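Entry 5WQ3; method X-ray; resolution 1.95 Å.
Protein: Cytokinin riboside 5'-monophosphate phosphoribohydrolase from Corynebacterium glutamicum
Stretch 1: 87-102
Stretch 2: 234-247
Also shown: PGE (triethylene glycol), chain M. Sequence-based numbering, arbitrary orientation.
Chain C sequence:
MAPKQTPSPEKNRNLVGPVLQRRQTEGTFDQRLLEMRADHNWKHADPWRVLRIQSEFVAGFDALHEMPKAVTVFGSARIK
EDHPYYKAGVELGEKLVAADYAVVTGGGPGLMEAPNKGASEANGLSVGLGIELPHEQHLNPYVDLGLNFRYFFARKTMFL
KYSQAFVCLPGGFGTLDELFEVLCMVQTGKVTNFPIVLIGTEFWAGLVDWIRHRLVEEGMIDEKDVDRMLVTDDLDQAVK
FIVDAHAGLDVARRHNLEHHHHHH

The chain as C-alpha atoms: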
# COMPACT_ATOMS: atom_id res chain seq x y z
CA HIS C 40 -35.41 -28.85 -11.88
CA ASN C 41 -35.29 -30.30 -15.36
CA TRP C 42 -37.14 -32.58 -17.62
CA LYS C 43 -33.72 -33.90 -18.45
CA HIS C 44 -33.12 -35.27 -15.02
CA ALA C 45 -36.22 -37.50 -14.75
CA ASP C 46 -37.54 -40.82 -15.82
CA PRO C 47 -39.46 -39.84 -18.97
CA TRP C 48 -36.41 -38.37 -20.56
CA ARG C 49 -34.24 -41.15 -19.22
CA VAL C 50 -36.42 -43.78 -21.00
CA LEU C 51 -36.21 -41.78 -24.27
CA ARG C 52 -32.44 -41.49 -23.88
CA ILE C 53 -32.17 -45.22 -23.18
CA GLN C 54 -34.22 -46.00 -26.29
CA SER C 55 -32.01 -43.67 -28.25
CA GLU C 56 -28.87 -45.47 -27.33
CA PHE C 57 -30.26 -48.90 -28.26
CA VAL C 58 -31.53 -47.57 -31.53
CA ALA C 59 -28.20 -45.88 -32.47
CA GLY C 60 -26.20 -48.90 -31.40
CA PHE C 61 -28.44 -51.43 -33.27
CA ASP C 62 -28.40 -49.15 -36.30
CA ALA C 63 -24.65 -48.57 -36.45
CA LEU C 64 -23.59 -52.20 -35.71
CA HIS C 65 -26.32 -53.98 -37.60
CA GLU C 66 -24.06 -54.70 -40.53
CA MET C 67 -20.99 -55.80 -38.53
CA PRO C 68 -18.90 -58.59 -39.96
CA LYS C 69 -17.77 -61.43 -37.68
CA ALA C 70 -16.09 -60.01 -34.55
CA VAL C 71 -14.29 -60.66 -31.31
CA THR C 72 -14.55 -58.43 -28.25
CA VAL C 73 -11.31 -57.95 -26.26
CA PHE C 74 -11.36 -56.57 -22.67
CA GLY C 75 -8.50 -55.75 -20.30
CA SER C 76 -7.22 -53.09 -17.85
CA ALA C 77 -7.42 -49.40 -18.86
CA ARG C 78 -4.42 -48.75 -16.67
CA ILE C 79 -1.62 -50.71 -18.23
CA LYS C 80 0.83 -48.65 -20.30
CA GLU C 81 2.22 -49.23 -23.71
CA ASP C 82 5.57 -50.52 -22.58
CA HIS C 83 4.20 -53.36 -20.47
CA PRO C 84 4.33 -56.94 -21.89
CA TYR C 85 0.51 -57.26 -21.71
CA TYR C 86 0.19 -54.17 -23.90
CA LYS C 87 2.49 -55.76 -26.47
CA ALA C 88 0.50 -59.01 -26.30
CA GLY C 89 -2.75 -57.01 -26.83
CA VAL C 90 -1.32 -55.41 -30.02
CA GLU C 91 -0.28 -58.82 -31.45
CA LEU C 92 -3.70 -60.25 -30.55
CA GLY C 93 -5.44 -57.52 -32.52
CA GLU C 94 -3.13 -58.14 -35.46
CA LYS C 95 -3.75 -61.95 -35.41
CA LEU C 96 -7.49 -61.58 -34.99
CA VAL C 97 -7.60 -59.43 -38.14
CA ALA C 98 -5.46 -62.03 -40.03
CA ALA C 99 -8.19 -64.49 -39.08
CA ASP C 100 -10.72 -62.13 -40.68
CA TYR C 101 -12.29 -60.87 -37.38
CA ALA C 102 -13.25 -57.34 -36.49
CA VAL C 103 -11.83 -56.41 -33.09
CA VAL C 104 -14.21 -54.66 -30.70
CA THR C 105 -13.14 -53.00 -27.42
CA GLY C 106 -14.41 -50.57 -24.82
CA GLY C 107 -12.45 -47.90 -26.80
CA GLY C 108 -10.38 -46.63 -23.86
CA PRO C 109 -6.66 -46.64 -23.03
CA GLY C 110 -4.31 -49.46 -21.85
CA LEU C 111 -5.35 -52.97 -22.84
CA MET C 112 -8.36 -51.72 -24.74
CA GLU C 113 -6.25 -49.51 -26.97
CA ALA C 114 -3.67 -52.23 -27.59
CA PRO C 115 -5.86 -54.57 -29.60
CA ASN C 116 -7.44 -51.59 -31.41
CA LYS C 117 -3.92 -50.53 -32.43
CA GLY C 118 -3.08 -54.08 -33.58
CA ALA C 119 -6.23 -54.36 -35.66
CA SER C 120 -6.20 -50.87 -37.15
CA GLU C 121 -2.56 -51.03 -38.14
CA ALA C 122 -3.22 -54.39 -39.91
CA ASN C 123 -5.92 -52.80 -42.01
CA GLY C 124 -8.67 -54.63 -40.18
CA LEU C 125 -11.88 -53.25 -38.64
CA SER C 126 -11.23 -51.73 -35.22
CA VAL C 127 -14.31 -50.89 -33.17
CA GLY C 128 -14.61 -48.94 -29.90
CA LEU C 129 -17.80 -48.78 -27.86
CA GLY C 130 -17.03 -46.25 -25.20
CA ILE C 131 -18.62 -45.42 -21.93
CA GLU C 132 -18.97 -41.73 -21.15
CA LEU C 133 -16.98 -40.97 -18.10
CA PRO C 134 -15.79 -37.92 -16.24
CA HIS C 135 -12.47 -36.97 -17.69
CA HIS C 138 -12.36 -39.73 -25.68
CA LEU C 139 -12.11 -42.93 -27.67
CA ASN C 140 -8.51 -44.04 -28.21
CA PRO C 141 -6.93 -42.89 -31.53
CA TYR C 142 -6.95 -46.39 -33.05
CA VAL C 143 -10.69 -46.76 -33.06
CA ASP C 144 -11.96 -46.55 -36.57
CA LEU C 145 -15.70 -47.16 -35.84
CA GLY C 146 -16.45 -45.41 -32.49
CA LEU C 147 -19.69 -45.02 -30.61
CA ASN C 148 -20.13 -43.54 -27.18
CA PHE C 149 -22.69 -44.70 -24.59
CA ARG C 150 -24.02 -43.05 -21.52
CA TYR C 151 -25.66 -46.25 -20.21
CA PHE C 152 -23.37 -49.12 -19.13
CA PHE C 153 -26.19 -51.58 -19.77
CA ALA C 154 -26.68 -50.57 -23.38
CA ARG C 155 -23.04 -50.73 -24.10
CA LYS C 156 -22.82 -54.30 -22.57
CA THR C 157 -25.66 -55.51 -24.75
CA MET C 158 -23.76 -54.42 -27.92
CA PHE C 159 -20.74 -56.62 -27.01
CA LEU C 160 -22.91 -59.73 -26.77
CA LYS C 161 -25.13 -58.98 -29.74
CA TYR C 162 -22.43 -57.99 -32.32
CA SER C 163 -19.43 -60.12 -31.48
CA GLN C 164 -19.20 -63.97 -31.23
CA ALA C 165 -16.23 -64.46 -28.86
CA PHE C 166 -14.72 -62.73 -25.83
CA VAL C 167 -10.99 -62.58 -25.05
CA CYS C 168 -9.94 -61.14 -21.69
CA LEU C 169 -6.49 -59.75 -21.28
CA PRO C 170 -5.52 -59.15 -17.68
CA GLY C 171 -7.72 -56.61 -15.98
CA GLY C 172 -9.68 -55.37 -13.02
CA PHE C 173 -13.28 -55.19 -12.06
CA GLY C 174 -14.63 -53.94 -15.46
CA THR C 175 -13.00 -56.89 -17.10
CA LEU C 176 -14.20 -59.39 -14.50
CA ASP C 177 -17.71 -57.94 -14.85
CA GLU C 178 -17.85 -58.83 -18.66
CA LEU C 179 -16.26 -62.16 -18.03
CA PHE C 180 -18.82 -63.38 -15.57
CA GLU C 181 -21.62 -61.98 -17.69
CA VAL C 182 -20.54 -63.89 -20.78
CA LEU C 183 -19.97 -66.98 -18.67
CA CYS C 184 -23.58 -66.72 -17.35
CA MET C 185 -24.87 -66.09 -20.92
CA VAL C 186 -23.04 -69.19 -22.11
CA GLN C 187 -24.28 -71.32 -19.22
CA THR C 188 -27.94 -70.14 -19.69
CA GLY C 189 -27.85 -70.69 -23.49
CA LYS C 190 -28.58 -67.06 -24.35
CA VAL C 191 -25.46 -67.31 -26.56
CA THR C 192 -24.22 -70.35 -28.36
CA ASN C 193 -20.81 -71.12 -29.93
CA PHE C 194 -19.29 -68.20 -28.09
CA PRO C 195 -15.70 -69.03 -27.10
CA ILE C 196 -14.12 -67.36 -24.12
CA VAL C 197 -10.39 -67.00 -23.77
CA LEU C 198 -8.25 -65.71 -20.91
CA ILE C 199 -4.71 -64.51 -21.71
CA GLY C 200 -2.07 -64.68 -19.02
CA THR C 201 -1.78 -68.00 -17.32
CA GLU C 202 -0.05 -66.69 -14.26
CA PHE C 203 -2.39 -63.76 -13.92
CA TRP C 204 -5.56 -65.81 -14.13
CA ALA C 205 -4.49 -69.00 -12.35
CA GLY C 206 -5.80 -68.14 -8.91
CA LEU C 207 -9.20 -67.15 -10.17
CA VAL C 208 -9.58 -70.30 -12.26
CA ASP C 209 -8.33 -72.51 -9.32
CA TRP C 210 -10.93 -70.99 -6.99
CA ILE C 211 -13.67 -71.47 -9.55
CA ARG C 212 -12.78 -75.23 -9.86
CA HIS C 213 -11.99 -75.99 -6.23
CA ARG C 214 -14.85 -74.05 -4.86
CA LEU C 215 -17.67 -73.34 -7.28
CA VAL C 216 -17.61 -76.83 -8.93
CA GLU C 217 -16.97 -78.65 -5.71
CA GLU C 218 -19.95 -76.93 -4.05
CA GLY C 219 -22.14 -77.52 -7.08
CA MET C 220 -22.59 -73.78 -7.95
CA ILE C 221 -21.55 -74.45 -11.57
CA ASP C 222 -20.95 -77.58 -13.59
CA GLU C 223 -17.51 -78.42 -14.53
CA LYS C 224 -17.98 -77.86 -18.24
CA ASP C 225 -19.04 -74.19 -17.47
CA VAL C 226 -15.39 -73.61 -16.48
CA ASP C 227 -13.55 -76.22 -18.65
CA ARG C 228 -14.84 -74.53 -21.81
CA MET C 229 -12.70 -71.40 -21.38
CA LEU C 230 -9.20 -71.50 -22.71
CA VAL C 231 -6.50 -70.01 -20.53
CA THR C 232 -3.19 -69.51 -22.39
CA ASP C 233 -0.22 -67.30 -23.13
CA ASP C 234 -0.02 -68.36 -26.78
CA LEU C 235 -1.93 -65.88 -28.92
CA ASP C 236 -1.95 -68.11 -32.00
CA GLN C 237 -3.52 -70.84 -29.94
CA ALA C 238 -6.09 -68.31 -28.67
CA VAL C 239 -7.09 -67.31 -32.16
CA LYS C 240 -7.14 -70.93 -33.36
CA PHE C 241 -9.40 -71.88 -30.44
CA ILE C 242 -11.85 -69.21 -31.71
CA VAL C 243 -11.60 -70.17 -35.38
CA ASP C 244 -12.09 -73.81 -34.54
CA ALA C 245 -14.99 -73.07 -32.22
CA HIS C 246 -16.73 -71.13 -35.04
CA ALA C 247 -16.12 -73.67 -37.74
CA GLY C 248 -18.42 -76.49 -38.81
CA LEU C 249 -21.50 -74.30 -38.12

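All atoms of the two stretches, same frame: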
# COMPACT_ATOMS: atom_id res chain seq x y z
N LYS C 87 1.91 -55.26 -25.22
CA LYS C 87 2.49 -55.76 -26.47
C LYS C 87 1.71 -57.02 -26.99
O LYS C 87 1.44 -57.17 -28.21
CB LYS C 87 3.96 -56.07 -26.29
CG LYS C 87 4.66 -56.59 -27.54
CD LYS C 87 6.14 -56.88 -27.21
CE LYS C 87 6.77 -57.95 -28.10
NZ LYS C 87 7.43 -57.33 -29.26
N ALA C 88 1.38 -57.88 -26.04
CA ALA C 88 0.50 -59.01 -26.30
C ALA C 88 -0.86 -58.55 -26.90
O ALA C 88 -1.31 -59.06 -27.93
CB ALA C 88 0.31 -59.81 -25.00
N GLY C 89 -1.48 -57.56 -26.28
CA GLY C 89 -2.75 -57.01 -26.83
C GLY C 89 -2.63 -56.54 -28.27
O GLY C 89 -3.54 -56.77 -29.05
N VAL C 90 -1.52 -55.90 -28.63
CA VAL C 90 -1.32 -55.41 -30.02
C VAL C 90 -1.26 -56.59 -31.03
O VAL C 90 -1.93 -56.56 -32.09
CB VAL C 90 -0.08 -54.50 -30.14
CG1 VAL C 90 0.33 -54.26 -31.59
CG2 VAL C 90 -0.33 -53.17 -29.42
N GLU C 91 -0.46 -57.60 -30.68
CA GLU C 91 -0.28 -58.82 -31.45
C GLU C 91 -1.60 -59.59 -31.58
O GLU C 91 -1.90 -60.11 -32.64
CB GLU C 91 0.78 -59.73 -30.78
CG GLU C 91 2.22 -59.22 -30.94
CD GLU C 91 3.28 -60.24 -30.52
OE1 GLU C 91 3.02 -61.09 -29.63
OE2 GLU C 91 4.38 -60.20 -31.10
N LEU C 92 -2.38 -59.64 -30.51
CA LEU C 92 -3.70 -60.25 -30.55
C LEU C 92 -4.61 -59.55 -31.57
O LEU C 92 -5.32 -60.20 -32.37
CB LEU C 92 -4.33 -60.20 -29.18
CG LEU C 92 -5.72 -60.79 -29.11
CD1 LEU C 92 -5.71 -62.24 -29.49
CD2 LEU C 92 -6.28 -60.61 -27.70
N GLY C 93 -4.57 -58.25 -31.58
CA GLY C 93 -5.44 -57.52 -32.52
C GLY C 93 -5.01 -57.82 -33.93
O GLY C 93 -5.84 -58.07 -34.83
N GLU C 94 -3.70 -57.80 -34.15
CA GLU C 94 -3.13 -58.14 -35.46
C GLU C 94 -3.56 -59.55 -35.93
O GLU C 94 -4.00 -59.73 -37.07
CB GLU C 94 -1.61 -58.02 -35.42
CG GLU C 94 -0.95 -58.09 -36.80
CD GLU C 94 -0.56 -59.50 -37.22
OE1 GLU C 94 -1.08 -59.99 -38.27
OE2 GLU C 94 0.29 -60.11 -36.50
N LYS C 95 -3.44 -60.55 -35.06
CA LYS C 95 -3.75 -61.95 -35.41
C LYS C 95 -5.23 -62.18 -35.58
O LYS C 95 -5.64 -63.00 -36.38
CB LYS C 95 -3.26 -62.85 -34.28
CG LYS C 95 -1.72 -62.89 -34.17
CD LYS C 95 -1.25 -63.62 -32.94
CE LYS C 95 0.27 -63.59 -32.73
NZ LYS C 95 0.96 -64.20 -33.88
N LEU C 96 -6.05 -61.49 -34.79
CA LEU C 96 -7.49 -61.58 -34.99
C LEU C 96 -7.88 -61.08 -36.38
O LEU C 96 -8.72 -61.64 -37.02
CB LEU C 96 -8.29 -60.82 -33.90
CG LEU C 96 -8.26 -61.53 -32.56
CD1 LEU C 96 -8.76 -60.62 -31.45
CD2 LEU C 96 -9.10 -62.80 -32.68
N VAL C 97 -7.23 -60.02 -36.84
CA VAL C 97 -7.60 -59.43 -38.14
C VAL C 97 -7.11 -60.33 -39.28
O VAL C 97 -7.76 -60.43 -40.26
CB VAL C 97 -6.97 -58.06 -38.33
CG1 VAL C 97 -6.93 -57.65 -39.83
CG2 VAL C 97 -7.76 -57.07 -37.51
N ALA C 98 -5.99 -61.02 -39.07
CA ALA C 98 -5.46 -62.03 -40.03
C ALA C 98 -6.39 -63.23 -40.07
O ALA C 98 -6.40 -63.96 -41.04
CB ALA C 98 -4.05 -62.44 -39.62
N ALA C 99 -7.17 -63.47 -39.02
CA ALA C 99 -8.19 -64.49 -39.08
C ALA C 99 -9.52 -63.96 -39.55
O ALA C 99 -10.48 -64.66 -39.40
CB ALA C 99 -8.36 -65.23 -37.76
N ASP C 100 -9.53 -62.79 -40.15
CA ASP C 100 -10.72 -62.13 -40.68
C ASP C 100 -11.77 -61.74 -39.63
O ASP C 100 -12.96 -61.69 -39.95
CB ASP C 100 -11.34 -62.96 -41.80
CG ASP C 100 -10.29 -63.35 -42.86
OD1 ASP C 100 -9.49 -62.45 -43.24
OD2 ASP C 100 -10.22 -64.55 -43.22
N TYR C 101 -11.34 -61.42 -38.42
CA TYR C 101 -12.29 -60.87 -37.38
C TYR C 101 -12.15 -59.37 -37.24
O TYR C 101 -11.09 -58.83 -37.29
CB TYR C 101 -12.06 -61.54 -36.00
CG TYR C 101 -12.54 -62.98 -35.98
CD1 TYR C 101 -13.86 -63.28 -35.75
CD2 TYR C 101 -11.64 -64.03 -36.17
CE1 TYR C 101 -14.31 -64.57 -35.69
CE2 TYR C 101 -12.05 -65.32 -36.16
CZ TYR C 101 -13.38 -65.60 -35.94
OH TYR C 101 -13.79 -66.89 -35.89
N ALA C 102 -13.26 -58.68 -37.11
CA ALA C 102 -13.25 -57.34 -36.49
C ALA C 102 -12.90 -57.45 -35.01
O ALA C 102 -13.17 -58.47 -34.41
CB ALA C 102 -14.63 -56.67 -36.64
N ASP C 234 -0.39 -68.25 -25.36
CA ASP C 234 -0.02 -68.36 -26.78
C ASP C 234 -1.17 -67.74 -27.57
O ASP C 234 -2.24 -68.27 -27.60
CB ASP C 234 0.12 -69.82 -27.14
CG ASP C 234 0.62 -70.04 -28.55
OD1 ASP C 234 0.13 -69.40 -29.48
OD2 ASP C 234 1.50 -70.90 -28.75
N LEU C 235 -0.91 -66.61 -28.18
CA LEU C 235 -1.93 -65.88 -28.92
C LEU C 235 -2.38 -66.60 -30.18
O LEU C 235 -3.53 -66.48 -30.58
CB LEU C 235 -1.40 -64.52 -29.28
CG LEU C 235 -0.94 -63.68 -28.10
CD1 LEU C 235 -0.29 -62.39 -28.59
CD2 LEU C 235 -2.06 -63.37 -27.11
N ASP C 236 -1.48 -67.33 -30.87
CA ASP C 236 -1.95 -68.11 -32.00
C ASP C 236 -2.87 -69.23 -31.59
O ASP C 236 -3.83 -69.55 -32.26
CB ASP C 236 -0.78 -68.71 -32.74
CG ASP C 236 0.01 -67.71 -33.46
OD1 ASP C 236 -0.55 -66.84 -34.17
OD2 ASP C 236 1.23 -67.79 -33.31
N GLN C 237 -2.58 -69.88 -30.47
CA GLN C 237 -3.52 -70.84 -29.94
C GLN C 237 -4.86 -70.21 -29.60
O GLN C 237 -5.88 -70.90 -29.71
CB GLN C 237 -3.01 -71.48 -28.66
CG GLN C 237 -3.88 -72.56 -28.10
CD GLN C 237 -3.35 -73.08 -26.76
OE1 GLN C 237 -2.53 -72.42 -26.12
NE2 GLN C 237 -3.81 -74.24 -26.34
N ALA C 238 -4.84 -69.00 -29.03
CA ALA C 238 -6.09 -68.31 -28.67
C ALA C 238 -6.94 -68.17 -29.89
O ALA C 238 -8.14 -68.47 -29.88
CB ALA C 238 -5.82 -66.92 -28.10
N VAL C 239 -6.30 -67.71 -30.96
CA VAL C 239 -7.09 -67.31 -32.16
C VAL C 239 -7.59 -68.59 -32.85
O VAL C 239 -8.75 -68.70 -33.28
CB VAL C 239 -6.20 -66.45 -33.06
CG1 VAL C 239 -6.77 -66.25 -34.44
CG2 VAL C 239 -5.88 -65.17 -32.34
N LYS C 240 -6.73 -69.59 -32.92
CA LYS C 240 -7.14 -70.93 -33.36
C LYS C 240 -8.26 -71.57 -32.56
O LYS C 240 -9.08 -72.24 -33.14
CB LYS C 240 -5.92 -71.90 -33.37
CG LYS C 240 -6.20 -73.18 -34.14
CD LYS C 240 -5.03 -74.20 -34.04
CE LYS C 240 -5.16 -75.29 -35.12
NZ LYS C 240 -6.33 -76.17 -34.87
N PHE C 241 -8.31 -71.37 -31.24
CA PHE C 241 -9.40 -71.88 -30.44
C PHE C 241 -10.72 -71.23 -30.94
O PHE C 241 -11.71 -71.86 -31.10
CB PHE C 241 -9.15 -71.50 -29.03
CG PHE C 241 -10.15 -72.02 -28.05
CD1 PHE C 241 -10.07 -73.31 -27.55
CD2 PHE C 241 -11.17 -71.16 -27.59
CE1 PHE C 241 -10.99 -73.77 -26.60
CE2 PHE C 241 -12.06 -71.59 -26.67
CZ PHE C 241 -11.98 -72.90 -26.14
N ILE C 242 -10.66 -69.98 -31.21
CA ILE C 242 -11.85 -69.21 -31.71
C ILE C 242 -12.28 -69.65 -33.10
O ILE C 242 -13.44 -70.03 -33.33
CB ILE C 242 -11.53 -67.71 -31.64
CG1 ILE C 242 -11.28 -67.35 -30.18
CG2 ILE C 242 -12.69 -66.82 -32.20
CD1 ILE C 242 -10.83 -65.91 -29.97
N VAL C 243 -11.35 -69.64 -34.03
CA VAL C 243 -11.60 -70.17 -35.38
C VAL C 243 -12.24 -71.56 -35.38
O VAL C 243 -13.27 -71.81 -36.04
CB VAL C 243 -10.29 -70.19 -36.20
CG1 VAL C 243 -10.49 -71.03 -37.47
CG2 VAL C 243 -9.83 -68.78 -36.48
N ASP C 244 -11.61 -72.47 -34.62
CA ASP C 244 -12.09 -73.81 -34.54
C ASP C 244 -13.46 -73.86 -33.89
O ASP C 244 -14.33 -74.62 -34.33
CB ASP C 244 -11.13 -74.71 -33.72
CG ASP C 244 -9.90 -75.06 -34.49
OD1 ASP C 244 -9.85 -74.66 -35.69
OD2 ASP C 244 -8.94 -75.67 -33.91
N ALA C 245 -13.68 -73.08 -32.85
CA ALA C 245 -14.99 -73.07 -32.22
C ALA C 245 -16.08 -72.57 -33.19
O ALA C 245 -17.23 -72.95 -33.06
CB ALA C 245 -14.97 -72.19 -30.99
N HIS C 246 -15.74 -71.73 -34.15
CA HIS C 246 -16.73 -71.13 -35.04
C HIS C 246 -16.93 -71.91 -36.32
O HIS C 246 -17.76 -71.59 -37.12
CB HIS C 246 -16.32 -69.72 -35.39
CG HIS C 246 -16.58 -68.74 -34.30
ND1 HIS C 246 -15.96 -67.52 -34.24
CD2 HIS C 246 -17.41 -68.79 -33.25
CE1 HIS C 246 -16.40 -66.87 -33.19
NE2 HIS C 246 -17.28 -67.62 -32.57
N ALA C 247 -16.13 -72.94 -36.49
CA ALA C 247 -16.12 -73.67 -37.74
C ALA C 247 -17.13 -74.82 -37.65
O ALA C 247 -17.45 -75.31 -36.56
CB ALA C 247 -14.73 -74.23 -38.03
O4 PGE M . -2.27 -72.98 -20.52
C6 PGE M . -2.48 -73.24 -21.90
C5 PGE M . -3.36 -74.48 -21.99
O3 PGE M . -3.47 -74.87 -23.36

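Two helices that run in roughly the same direction often pack through small and branched apolar side chains, with polar groups placed where the chain reaches the margin. The pair 87-98 and 235-246 is a compact example: the axes cross at -37° and approach to 9.9 Å, and the two stretches together bury 585 Å², both sides summed.

Leu-235, in the first turn of its helix, is the knob. With chi1 m and chi2 t its side chain enters a hole formed by Ala-88, Glu-91, Leu-92 and Lys-95. Its CD1 lies 3.5 Å from Ala-88 O and 3.6 Å from Glu-91 CB, so it meets backbone as well as side chain; Ala-88 CB lies 4.5 Å from Leu-235 CD1. One turn on, Val-239 repeats the theme. Its t rotamer sets CG2 4.0 Å from Leu-96 CD2 and 4.1 Å from Leu-92 CD1, while CG1 lies 3.8 Å from Ala-99 CB.

Lys-95 shows how a long side chain can serve two environments. Its CA-to-CB bond points toward the partner helix, and after an m chi1, chi2 t lays Lys-95 CD 3.8 Å from Leu-235 CB, and chi3, also t, carries the chain on to CE. A final m turn at chi4 brings NZ 3.1 Å from Asp-236 OD1, a salt bridge. Asp-236, itself m, is exposed, so the charges pair at the margin while the methylenes cover the leucine.

Beyond the first helix, Tyr-101 closes the other end. Its CA-to-CB bond points toward the second stretch, and with chi1 m the buried ring lies against that helix, where CZ is 4.0 Å from Ile-242 CG2 and CE2 is 4.1 Å from Val-243 CG2. The hydroxyl OH then hydrogen-bonds His-246 ND1 at 2.8 Å. The two rings meet rim to rim, which suits a bond made in the imidazole plane, and His-246 NE2 is satisfied elsewhere in the structure.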